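Local coordinates for protein chitosanase (Bacillus subtilis subsp. subtilis str. 168, PDB 7C6C) that hydrolyses internal beta-1,4 linkages between glucosamine units of partly acetylated chitosan, as a secreted glycoside hydrolase of family 46, at residues K5-R10 / N222-G227; R37-G42 / D85-L90; Q120-R125 / D154-L159; D186-D191 / V208-V213. One frame throughout, in Å; residues are numbered along the deposited sequence. Where two conformers were deposited one is given.

Contact 1. Residues K5-R10 / N222-G227; sequences KDQKRR and NYNLNG
Arg10 lays its guanidinium over the peptide that joins Asn226 to Gly227, with Gly227 N 3.3 Å from Arg10 CZ and above the centre of the flat group. The arginine leaves helix 5-20 with CG beside its own backbone N (chi1 -65°), and the chain then runs straight from CG to NE, long enough to span the gap to the loop. Its NH1 donates to Leu225 O at 2.9 Å, on a lone pair in the carbonyl plane, although the bond is bent (137° at the hydrogen) and the oxygen lies out of the guanidinium plane. The charge itself is met by the C-terminal carboxylate of Lys242, which pairs with Arg10 NE. Gly227 suits its place because a CB there would run into Arg10 NE.

One helical turn earlier, Gln7 sends an extended side chain obliquely across Asn224, and its NE2 donates to Asn224 O at 3.1 Å. Between these two polar grips Leu225 points at the helix; its CD2 sits 3.5 Å from Gln7 O and 4.0 Å from Arg10 CB, while Ala138 and Ile217 of two other helices also touch the leucine.

The loop holds its own shape. The amide of Asn222 clasps Asn226 twice, OD1 accepting from Asn226 N and ND2 donating almost straight (168°) to Asn226 O. Far from the catalytic residues, this is a type I beta turn, Asn222 to Leu225, bound through its carbonyls to the N-terminal helix of the family 46 fold, just before the C-terminal hairpin 229-241.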
# COMPACT_ATOMS: atom_id res chain seq x y z
N LYS A 5 -8.24 1.06 16.64
CA LYS A 5 -9.32 0.90 15.67
C LYS A 5 -9.52 2.16 14.83
O LYS A 5 -9.56 2.09 13.60
CB LYS A 5 -10.61 0.51 16.38
CG LYS A 5 -11.78 0.27 15.46
CD LYS A 5 -12.93 -0.35 16.25
CE LYS A 5 -14.07 -0.79 15.35
NZ LYS A 5 -14.86 0.36 14.84
N ASP A 6 -9.65 3.31 15.48
CA ASP A 6 -9.88 4.55 14.74
C ASP A 6 -8.66 4.94 13.92
O ASP A 6 -8.79 5.35 12.76
CB ASP A 6 -10.23 5.70 15.69
CG ASP A 6 -11.61 5.58 16.28
OD1 ASP A 6 -12.48 4.93 15.66
OD2 ASP A 6 -11.84 6.16 17.36
N GLN A 7 -7.46 4.85 14.51
CA GLN A 7 -6.26 5.24 13.79
C GLN A 7 -6.04 4.37 12.56
O GLN A 7 -5.63 4.87 11.50
CB GLN A 7 -5.04 5.16 14.70
CG GLN A 7 -5.06 6.12 15.86
CD GLN A 7 -4.10 5.73 16.96
OE1 GLN A 7 -3.71 4.56 17.10
NE2 GLN A 7 -3.72 6.71 17.77
N LYS A 8 -6.28 3.06 12.70
CA LYS A 8 -6.09 2.15 11.57
C LYS A 8 -7.07 2.47 10.45
O LYS A 8 -6.69 2.47 9.27
CB LYS A 8 -6.24 0.70 12.04
CG LYS A 8 -5.79 -0.34 11.02
CD LYS A 8 -5.76 -1.73 11.64
CE LYS A 8 -5.33 -2.80 10.65
NZ LYS A 8 -6.40 -3.18 9.69
N ARG A 9 -8.33 2.73 10.80
CA ARG A 9 -9.31 3.12 9.79
C ARG A 9 -8.86 4.39 9.07
O ARG A 9 -8.93 4.47 7.84
CB ARG A 9 -10.69 3.32 10.42
CG ARG A 9 -11.72 3.78 9.40
CD ARG A 9 -13.07 4.16 10.00
NE ARG A 9 -12.96 4.98 11.20
CZ ARG A 9 -12.71 6.28 11.24
NH1 ARG A 9 -12.52 6.97 10.11
NH2 ARG A 9 -12.65 6.89 12.42
N ARG A 10 -8.42 5.40 9.83
CA ARG A 10 -7.98 6.64 9.21
C ARG A 10 -6.81 6.41 8.27
O ARG A 10 -6.76 6.97 7.16
CB ARG A 10 -7.65 7.68 10.28
CG ARG A 10 -8.86 8.09 11.09
CD ARG A 10 -8.57 9.16 12.12
NE ARG A 10 -9.81 9.46 12.84
CZ ARG A 10 -9.97 9.34 14.15
NH1 ARG A 10 -8.96 9.00 14.93
NH2 ARG A 10 -11.17 9.59 14.67
N ASN A 222 -0.76 16.62 14.15
CA ASN A 222 -1.75 15.58 14.42
C ASN A 222 -1.11 14.19 14.38
O ASN A 222 -1.51 13.30 13.63
CB ASN A 222 -2.92 15.70 13.44
CG ASN A 222 -4.08 14.79 13.77
OD1 ASN A 222 -4.19 14.29 14.89
ND2 ASN A 222 -4.97 14.58 12.79
N TYR A 223 -0.07 14.01 15.21
CA TYR A 223 0.69 12.76 15.21
C TYR A 223 -0.07 11.59 15.80
O TYR A 223 0.30 10.44 15.55
CB TYR A 223 2.04 12.95 15.89
CG TYR A 223 3.03 13.72 15.05
CD1 TYR A 223 3.04 15.10 15.07
CD2 TYR A 223 3.94 13.06 14.22
CE1 TYR A 223 3.93 15.82 14.30
CE2 TYR A 223 4.83 13.78 13.44
CZ TYR A 223 4.82 15.17 13.49
OH TYR A 223 5.69 15.91 12.74
N ASN A 224 -1.12 11.84 16.58
CA ASN A 224 -1.98 10.77 17.06
C ASN A 224 -3.05 10.37 16.06
O ASN A 224 -3.83 9.45 16.33
CB ASN A 224 -2.64 11.14 18.39
CG ASN A 224 -3.08 9.92 19.19
OD1 ASN A 224 -2.31 8.97 19.36
ND2 ASN A 224 -4.31 9.94 19.65
N LEU A 225 -3.10 11.04 14.91
CA LEU A 225 -4.08 10.73 13.86
C LEU A 225 -5.50 10.79 14.41
O LEU A 225 -6.32 9.90 14.19
CB LEU A 225 -3.79 9.37 13.20
CG LEU A 225 -4.08 9.22 11.70
CD1 LEU A 225 -3.30 10.22 10.87
CD2 LEU A 225 -3.75 7.80 11.27
N ASN A 226 -5.77 11.86 15.16
CA ASN A 226 -7.12 12.14 15.63
C ASN A 226 -7.98 12.63 14.47
O ASN A 226 -7.49 13.13 13.46
CB ASN A 226 -7.09 13.23 16.70
CG ASN A 226 -6.37 12.81 17.97
OD1 ASN A 226 -6.33 11.63 18.31
ND2 ASN A 226 -5.81 13.77 18.68
N GLY A 227 -9.30 12.51 14.64
CA GLY A 227 -10.23 12.96 13.64
C GLY A 227 -11.17 14.03 14.14
O GLY A 227 -11.28 14.27 15.35

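Contact 2. Residues R37-G42 / D85-L90; sequences RGYTCG and DDTSNL
Asp85 OD1 is held twice: by Gly38 N at 2.8 Å and by a water that donates to it at 2.9 Å. The backbone N-H comes to the anti lone pair of the carboxylate oxygen, and the same water donates to Gly38 O, so the N-H of Gly38 is tied to this oxygen directly and its C=O through the water. Asp85 CG lies anti to the backbone N (chi1 -176°), which carries the carboxylate across to the glycine, and OD2 is salt-bridged to Arg32. Gly38 takes a positive phi, readily adopted by a residue without a side chain. Just before it, Arg37 NH1 is salt-bridged to Asp35, the probable catalytic nucleophile, and bonds Thr200 OG1.

Next along the chain, Tyr39 presents one ring face to the methyl of Thr87. CG2 stands 3.8 Å from the ring centroid and 18° off the normal, a CH-pi contact. Thr87 places OG1 in the crowded position between backbone N and carbonyl carbon (chi1 55°), which turns CG2 to the tyrosine while OG1 bonds Arg32. Leu90 CD1 meets the ring at its edge, 3.8 Å from Tyr39 CD2. Beyond the apolar ring, the phenol OH is linked by a second water to Leu90 O.

The loop 85-90 is braced by an Asx turn, in which Asp86 OD1 accepts from Ser88 N and Ser88 OG. Strand 39-41 is the middle one of a three-stranded antiparallel sheet, and Tyr39 also touches Val30 and Arg32 on strand 30-32; the loop leads from helix 73-82, whose Glu75 and Leu79 pack on Leu90, toward helix 93-99.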
# COMPACT_ATOMS: atom_id res chain seq x y z
N ARG A 37 3.55 -4.35 -13.53
CA ARG A 37 3.01 -5.22 -12.49
C ARG A 37 1.78 -6.00 -12.93
O ARG A 37 1.17 -6.69 -12.10
CB ARG A 37 2.77 -4.44 -11.20
CG ARG A 37 4.04 -3.79 -10.66
CD ARG A 37 3.83 -3.23 -9.27
NE ARG A 37 5.05 -2.65 -8.72
CZ ARG A 37 5.40 -1.37 -8.87
NH1 ARG A 37 4.62 -0.54 -9.54
NH2 ARG A 37 6.53 -0.93 -8.34
N GLY A 38 1.40 -5.92 -14.20
CA GLY A 38 0.23 -6.64 -14.68
C GLY A 38 -1.03 -5.91 -14.27
O GLY A 38 -1.17 -4.72 -14.52
N TYR A 39 -1.97 -6.63 -13.66
CA TYR A 39 -3.16 -6.00 -13.11
C TYR A 39 -2.91 -5.61 -11.66
O TYR A 39 -2.34 -6.39 -10.89
CB TYR A 39 -4.34 -6.97 -13.13
CG TYR A 39 -5.12 -7.09 -14.42
CD1 TYR A 39 -5.58 -5.98 -15.10
CD2 TYR A 39 -5.41 -8.35 -14.93
CE1 TYR A 39 -6.33 -6.12 -16.26
CE2 TYR A 39 -6.15 -8.50 -16.08
CZ TYR A 39 -6.60 -7.38 -16.75
OH TYR A 39 -7.34 -7.54 -17.89
N THR A 40 -3.40 -4.43 -11.29
CA THR A 40 -3.43 -3.94 -9.92
C THR A 40 -4.86 -4.04 -9.40
O THR A 40 -5.78 -3.55 -10.06
CB THR A 40 -2.94 -2.48 -9.91
OG1 THR A 40 -1.60 -2.45 -10.40
CG2 THR A 40 -2.95 -1.89 -8.53
N CYS A 41 -5.04 -4.68 -8.24
CA CYS A 41 -6.35 -5.20 -7.85
C CYS A 41 -6.69 -4.93 -6.39
O CYS A 41 -5.85 -5.11 -5.50
CB CYS A 41 -6.37 -6.72 -8.05
SG CYS A 41 -5.78 -7.32 -9.64
N GLY A 42 -7.95 -4.57 -6.15
CA GLY A 42 -8.46 -4.60 -4.79
C GLY A 42 -7.85 -3.57 -3.85
O GLY A 42 -7.22 -2.58 -4.25
N ASP A 85 4.34 -9.07 -16.46
CA ASP A 85 3.34 -8.03 -16.71
C ASP A 85 2.22 -8.50 -17.65
O ASP A 85 1.29 -7.74 -17.92
CB ASP A 85 4.07 -6.82 -17.30
CG ASP A 85 3.18 -5.61 -17.54
OD1 ASP A 85 2.59 -5.08 -16.57
OD2 ASP A 85 3.13 -5.15 -18.70
N ASP A 86 2.30 -9.73 -18.14
CA ASP A 86 1.32 -10.24 -19.11
C ASP A 86 -0.07 -10.30 -18.50
O ASP A 86 -0.29 -10.90 -17.44
CB ASP A 86 1.76 -11.65 -19.50
CG ASP A 86 1.01 -12.22 -20.69
OD1 ASP A 86 0.19 -11.53 -21.33
OD2 ASP A 86 1.29 -13.40 -20.99
N THR A 87 -1.04 -9.68 -19.18
CA THR A 87 -2.45 -9.85 -18.84
C THR A 87 -3.24 -10.47 -19.98
O THR A 87 -4.47 -10.58 -19.88
CB THR A 87 -3.07 -8.55 -18.32
OG1 THR A 87 -2.89 -7.50 -19.27
CG2 THR A 87 -2.43 -8.12 -17.01
N SER A 88 -2.57 -10.92 -21.03
CA SER A 88 -3.27 -11.43 -22.20
C SER A 88 -3.89 -12.81 -21.97
O SER A 88 -4.74 -13.22 -22.76
CB SER A 88 -2.33 -11.47 -23.40
OG SER A 88 -1.34 -12.48 -23.25
N ASN A 89 -3.49 -13.53 -20.92
CA ASN A 89 -4.07 -14.83 -20.60
C ASN A 89 -4.95 -14.77 -19.37
O ASN A 89 -5.10 -15.77 -18.66
CB ASN A 89 -2.99 -15.90 -20.41
CG ASN A 89 -2.24 -16.22 -21.67
OD1 ASN A 89 -2.84 -16.45 -22.72
ND2 ASN A 89 -0.92 -16.27 -21.57
N LEU A 90 -5.54 -13.61 -19.09
CA LEU A 90 -6.44 -13.41 -17.96
C LEU A 90 -7.81 -12.91 -18.42
O LEU A 90 -8.45 -12.11 -17.74
CB LEU A 90 -5.82 -12.47 -16.93
CG LEU A 90 -4.65 -13.02 -16.12
CD1 LEU A 90 -4.06 -11.92 -15.25
CD2 LEU A 90 -5.05 -14.23 -15.27
O HOH W 1 0.54 -3.11 -16.21
O HOH W 2 -9.34 -9.49 -17.44

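Contact 3. Residues Q120-R125 / D154-L159; sequences QPAMKR and DSFYAL
Two helical segments meet with Arg125 and Tyr157 as one of their nearest backbone pairs, CA to CA 7.8 Å, and no hydrogen bond passes between them. Arg125 does most of the joining. Its CB and CG already lie against Phe156; a bend at chi2 (-148°) then directs CD, 3.6 Å from Phe156 CE2, and the guanidinium. This group lies flat on the Tyr157 ring, the planes 15° apart and the centres 4.1 Å apart. NH1 stands over the middle of the ring while CZ is off-centre, a stacked cation-pi pair. An arginine suits this position: methylenes for the phenylalanine, a flat cation for the tyrosine, and NE for a salt bridge to Asp149.

The contact joins helix 104-128 to the first turn of helix 156-167 in the largely helical family 46 fold. Ser155 is the N-cap of the second helix; its OG accepts from Ala158 N at 3.3 Å.

Both aromatic residues have CG anti to the backbone N, directing their rings at the neighbouring helix. Phe156 is buried and reaches Ala122, whose CA is 3.8 Å from Phe156 CE2; a small alanine lets the ring approach the backbone closely. Met140 and Val144 of helix 134-147 also touch Phe156.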
# COMPACT_ATOMS: atom_id res chain seq x y z
N GLN A 120 0.82 -6.10 9.18
CA GLN A 120 1.71 -6.65 10.20
C GLN A 120 3.17 -6.36 9.91
O GLN A 120 3.88 -5.93 10.84
CB GLN A 120 1.42 -8.13 10.46
CG GLN A 120 0.02 -8.43 10.95
CD GLN A 120 -0.32 -7.77 12.27
OE1 GLN A 120 0.57 -7.48 13.08
NE2 GLN A 120 -1.60 -7.55 12.51
N PRO A 121 3.68 -6.53 8.69
CA PRO A 121 5.07 -6.13 8.44
C PRO A 121 5.33 -4.65 8.68
O PRO A 121 6.39 -4.28 9.19
CB PRO A 121 5.30 -6.56 6.99
CG PRO A 121 4.38 -7.73 6.82
CD PRO A 121 3.14 -7.33 7.57
N ALA A 122 4.37 -3.78 8.34
CA ALA A 122 4.55 -2.36 8.61
C ALA A 122 4.66 -2.09 10.11
O ALA A 122 5.49 -1.29 10.54
CB ALA A 122 3.41 -1.55 8.01
N MET A 123 3.81 -2.75 10.91
CA MET A 123 3.87 -2.53 12.35
C MET A 123 5.13 -3.12 12.96
O MET A 123 5.68 -2.56 13.92
CB MET A 123 2.61 -3.07 13.04
CG MET A 123 1.30 -2.40 12.63
SD MET A 123 1.28 -0.60 12.76
CE MET A 123 1.59 -0.11 11.06
N LYS A 124 5.60 -4.25 12.43
CA LYS A 124 6.82 -4.87 12.94
C LYS A 124 8.03 -4.00 12.66
O LYS A 124 8.87 -3.78 13.55
CB LYS A 124 7.00 -6.26 12.33
CG LYS A 124 8.27 -6.96 12.79
CD LYS A 124 8.44 -8.33 12.13
CE LYS A 124 9.55 -9.12 12.80
NZ LYS A 124 9.85 -10.37 12.06
N ARG A 125 8.17 -3.50 11.43
CA ARG A 125 9.29 -2.62 11.13
C ARG A 125 9.19 -1.30 11.88
O ARG A 125 10.21 -0.72 12.26
CB ARG A 125 9.43 -2.41 9.62
CG ARG A 125 9.79 -3.68 8.84
CD ARG A 125 10.65 -3.36 7.61
NE ARG A 125 10.85 -4.52 6.74
CZ ARG A 125 11.85 -5.39 6.86
NH1 ARG A 125 12.75 -5.24 7.83
NH2 ARG A 125 11.96 -6.40 6.02
N ASP A 154 13.74 0.16 -4.04
CA ASP A 154 12.53 0.96 -3.87
C ASP A 154 11.64 0.42 -2.75
O ASP A 154 10.53 0.93 -2.56
CB ASP A 154 11.73 1.00 -5.17
CG ASP A 154 12.52 1.57 -6.33
OD1 ASP A 154 13.29 2.53 -6.12
OD2 ASP A 154 12.37 1.06 -7.46
N SER A 155 12.11 -0.58 -2.01
CA SER A 155 11.28 -1.28 -1.05
C SER A 155 11.12 -0.50 0.25
O SER A 155 11.89 0.41 0.56
CB SER A 155 11.89 -2.65 -0.72
OG SER A 155 13.14 -2.50 -0.07
N PHE A 156 10.10 -0.89 1.00
CA PHE A 156 9.80 -0.35 2.32
C PHE A 156 11.05 -0.29 3.21
O PHE A 156 11.39 0.77 3.74
CB PHE A 156 8.74 -1.27 2.93
CG PHE A 156 8.31 -0.96 4.33
CD1 PHE A 156 8.13 0.35 4.78
CD2 PHE A 156 8.04 -2.00 5.20
CE1 PHE A 156 7.70 0.58 6.08
CE2 PHE A 156 7.62 -1.78 6.49
CZ PHE A 156 7.44 -0.48 6.93
N TYR A 157 11.73 -1.42 3.38
CA TYR A 157 12.88 -1.43 4.29
C TYR A 157 14.07 -0.67 3.71
O TYR A 157 14.84 -0.08 4.48
CB TYR A 157 13.24 -2.86 4.69
CG TYR A 157 14.26 -2.94 5.82
CD1 TYR A 157 14.11 -2.18 6.97
CD2 TYR A 157 15.36 -3.78 5.72
CE1 TYR A 157 15.04 -2.25 8.00
CE2 TYR A 157 16.29 -3.86 6.74
CZ TYR A 157 16.12 -3.10 7.87
OH TYR A 157 17.05 -3.17 8.89
N ALA A 158 14.22 -0.64 2.39
CA ALA A 158 15.26 0.20 1.79
C ALA A 158 15.03 1.67 2.14
O ALA A 158 15.99 2.40 2.44
CB ALA A 158 15.29 0.01 0.27
N LEU A 159 13.78 2.11 2.12
CA LEU A 159 13.48 3.49 2.49
C LEU A 159 13.77 3.74 3.97
O LEU A 159 14.30 4.80 4.33
CB LEU A 159 12.03 3.83 2.17
CG LEU A 159 11.63 3.73 0.69
CD1 LEU A 159 10.22 4.22 0.50
CD2 LEU A 159 12.59 4.50 -0.21

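Contact 4. Residues D186-D191 / V208-V213; sequences DVRYDD and VARVDV. With LMR ((2S)-2-hydroxybutanedioic acid), chain B.
This is a buried, nearly antiparallel helix-helix packing, in which helix 177-193 runs beside the start of helix 209-219 in the helical body of the lysozyme-clan fold. The segment axes approach to 9.7 Å at an angle of 166°. Valines and a tyrosine carry the apolar side. Val208 CB packs 3.8 Å from Tyr189 CE1, the two side chains crossing obliquely. One turn on, Val211 turns its two methyls to the other helix: CG1 lies near Tyr189 CB, and CG2 is 4.2 Å from Arg188 CG. Branched valines fill the short distance between the backbones, while the exposed tyrosine spreads along the outer margin.

On the inner side two arginines cross at about a right angle. Arg188 is extended, CG anti to its backbone N; Arg210 starts from the crowded position (chi1 71°) and bends at chi3. The close like charges are probably tolerated because Asp142 pairs with both guanidinium groups, and Glu19, the predicted proton donor, with Arg210; Arg188 NH2 also bonds Gln146. The cluster would be expected to stabilise the negative charge of Glu19 and so influence its ionisation.

Ala209, which points away from the partner helix, and Asp212 line the malate pocket, with Ala209 CB 3.6 Å from malate O4B. In the arginine pair, Arg188 NH2 sits over one face of the Arg210 guanidinium, 3.3 Å from Arg210 NE.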
# COMPACT_ATOMS: atom_id res chain seq x y z
N ASP A 186 10.83 12.80 2.90
CA ASP A 186 11.76 13.27 1.87
C ASP A 186 12.34 12.10 1.08
O ASP A 186 12.41 12.15 -0.16
CB ASP A 186 12.90 14.04 2.52
CG ASP A 186 12.49 15.39 3.06
OD1 ASP A 186 11.37 15.85 2.74
OD2 ASP A 186 13.30 16.00 3.78
N VAL A 187 12.79 11.06 1.78
CA VAL A 187 13.37 9.89 1.13
C VAL A 187 12.34 9.22 0.24
O VAL A 187 12.64 8.81 -0.89
CB VAL A 187 13.94 8.94 2.20
CG1 VAL A 187 14.21 7.56 1.60
CG2 VAL A 187 15.21 9.52 2.82
N ARG A 188 11.11 9.09 0.73
CA ARG A 188 10.07 8.46 -0.08
C ARG A 188 9.74 9.30 -1.31
O ARG A 188 9.58 8.76 -2.41
CB ARG A 188 8.82 8.21 0.76
CG ARG A 188 7.75 7.47 -0.02
CD ARG A 188 6.59 7.04 0.85
NE ARG A 188 5.61 6.32 0.06
CZ ARG A 188 4.35 6.12 0.41
NH1 ARG A 188 3.90 6.58 1.58
NH2 ARG A 188 3.53 5.46 -0.40
N TYR A 189 9.64 10.62 -1.15
CA TYR A 189 9.42 11.49 -2.30
C TYR A 189 10.49 11.27 -3.36
O TYR A 189 10.18 11.13 -4.55
CB TYR A 189 9.42 12.96 -1.85
CG TYR A 189 9.27 13.93 -2.99
CD1 TYR A 189 8.01 14.33 -3.43
CD2 TYR A 189 10.38 14.45 -3.65
CE1 TYR A 189 7.86 15.21 -4.48
CE2 TYR A 189 10.24 15.34 -4.70
CZ TYR A 189 8.98 15.71 -5.11
OH TYR A 189 8.82 16.59 -6.16
N ASP A 190 11.75 11.25 -2.94
CA ASP A 190 12.84 11.06 -3.89
C ASP A 190 12.72 9.72 -4.60
O ASP A 190 13.00 9.61 -5.80
CB ASP A 190 14.19 11.16 -3.18
CG ASP A 190 14.51 12.58 -2.73
OD1 ASP A 190 13.89 13.53 -3.25
OD2 ASP A 190 15.39 12.73 -1.86
N ASP A 191 12.31 8.69 -3.87
CA ASP A 191 12.18 7.37 -4.48
C ASP A 191 11.03 7.32 -5.48
O ASP A 191 11.14 6.68 -6.53
CB ASP A 191 12.00 6.30 -3.41
CG ASP A 191 12.08 4.91 -3.97
OD1 ASP A 191 13.16 4.58 -4.48
OD2 ASP A 191 11.08 4.17 -3.92
N VAL A 208 3.23 11.27 -6.05
CA VAL A 208 4.00 11.96 -5.02
C VAL A 208 3.13 12.81 -4.11
O VAL A 208 3.54 13.11 -2.99
CB VAL A 208 5.15 12.80 -5.63
CG1 VAL A 208 6.15 11.91 -6.33
CG2 VAL A 208 4.60 13.87 -6.58
N ALA A 209 1.94 13.20 -4.56
CA ALA A 209 1.08 14.03 -3.72
C ALA A 209 0.76 13.36 -2.39
O ALA A 209 0.49 14.05 -1.41
CB ALA A 209 -0.21 14.40 -4.46
N ARG A 210 0.77 12.02 -2.33
CA ARG A 210 0.48 11.36 -1.06
C ARG A 210 1.49 11.73 0.01
O ARG A 210 1.14 11.82 1.19
CB ARG A 210 0.36 9.84 -1.24
CG ARG A 210 1.65 9.10 -1.53
CD ARG A 210 1.39 7.86 -2.36
NE ARG A 210 0.72 6.80 -1.61
CZ ARG A 210 0.15 5.75 -2.19
NH1 ARG A 210 0.14 5.66 -3.52
NH2 ARG A 210 -0.41 4.79 -1.46
N VAL A 211 2.75 11.97 -0.39
CA VAL A 211 3.75 12.41 0.57
C VAL A 211 3.36 13.75 1.18
O VAL A 211 3.46 13.95 2.39
CB VAL A 211 5.15 12.45 -0.08
CG1 VAL A 211 6.15 13.09 0.87
CG2 VAL A 211 5.60 11.05 -0.46
N ASP A 212 2.88 14.68 0.35
CA ASP A 212 2.50 15.99 0.87
C ASP A 212 1.23 15.92 1.71
O ASP A 212 1.11 16.66 2.69
CB ASP A 212 2.34 17.00 -0.26
CG ASP A 212 2.33 18.43 0.24
OD1 ASP A 212 3.32 18.85 0.88
OD2 ASP A 212 1.32 19.14 0.02
N VAL A 213 0.28 15.04 1.37
CA VAL A 213 -0.90 14.89 2.22
C VAL A 213 -0.49 14.43 3.61
O VAL A 213 -0.96 14.95 4.63
CB VAL A 213 -1.91 13.93 1.57
CG1 VAL A 213 -3.04 13.62 2.54
CG2 VAL A 213 -2.47 14.53 0.29
C1 LMR B . -1.14 20.82 -2.78
O1A LMR B . -2.34 20.47 -2.80
O1B LMR B . -0.72 21.72 -2.02
C2 LMR B . -0.16 20.15 -3.70
O2 LMR B . 1.07 20.88 -3.66
C3 LMR B . 0.09 18.71 -3.26
C4 LMR B . -1.09 17.82 -3.57
O4A LMR B . -1.50 17.77 -4.75
O4B LMR B . -1.61 17.16 -2.64

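Contact 4 is the most buried of the four; contacts 1, 2 and 3 are only partly buried, and contacts 1 and 2 lie on opposite sides of the chain's centre, each about 17 Å from it. Contacts 3 and 4 touch: Leu159 packs on Asp191, Val187 and Arg188, and the like-charged Asp154 OD1 and Asp191 OD1 lie 2.6 Å apart. Contact 1 closes a chain loop that encloses the other three. The chemistry follows position: the two contacts with loops rely on bonds to backbone atoms, with waters added in contact 2, whereas the two helix pairs have no direct hydrogen bond and use packing and arginines. Contacts 2 and 4 approach the catalytic residues; contacts 1 and 3 do not.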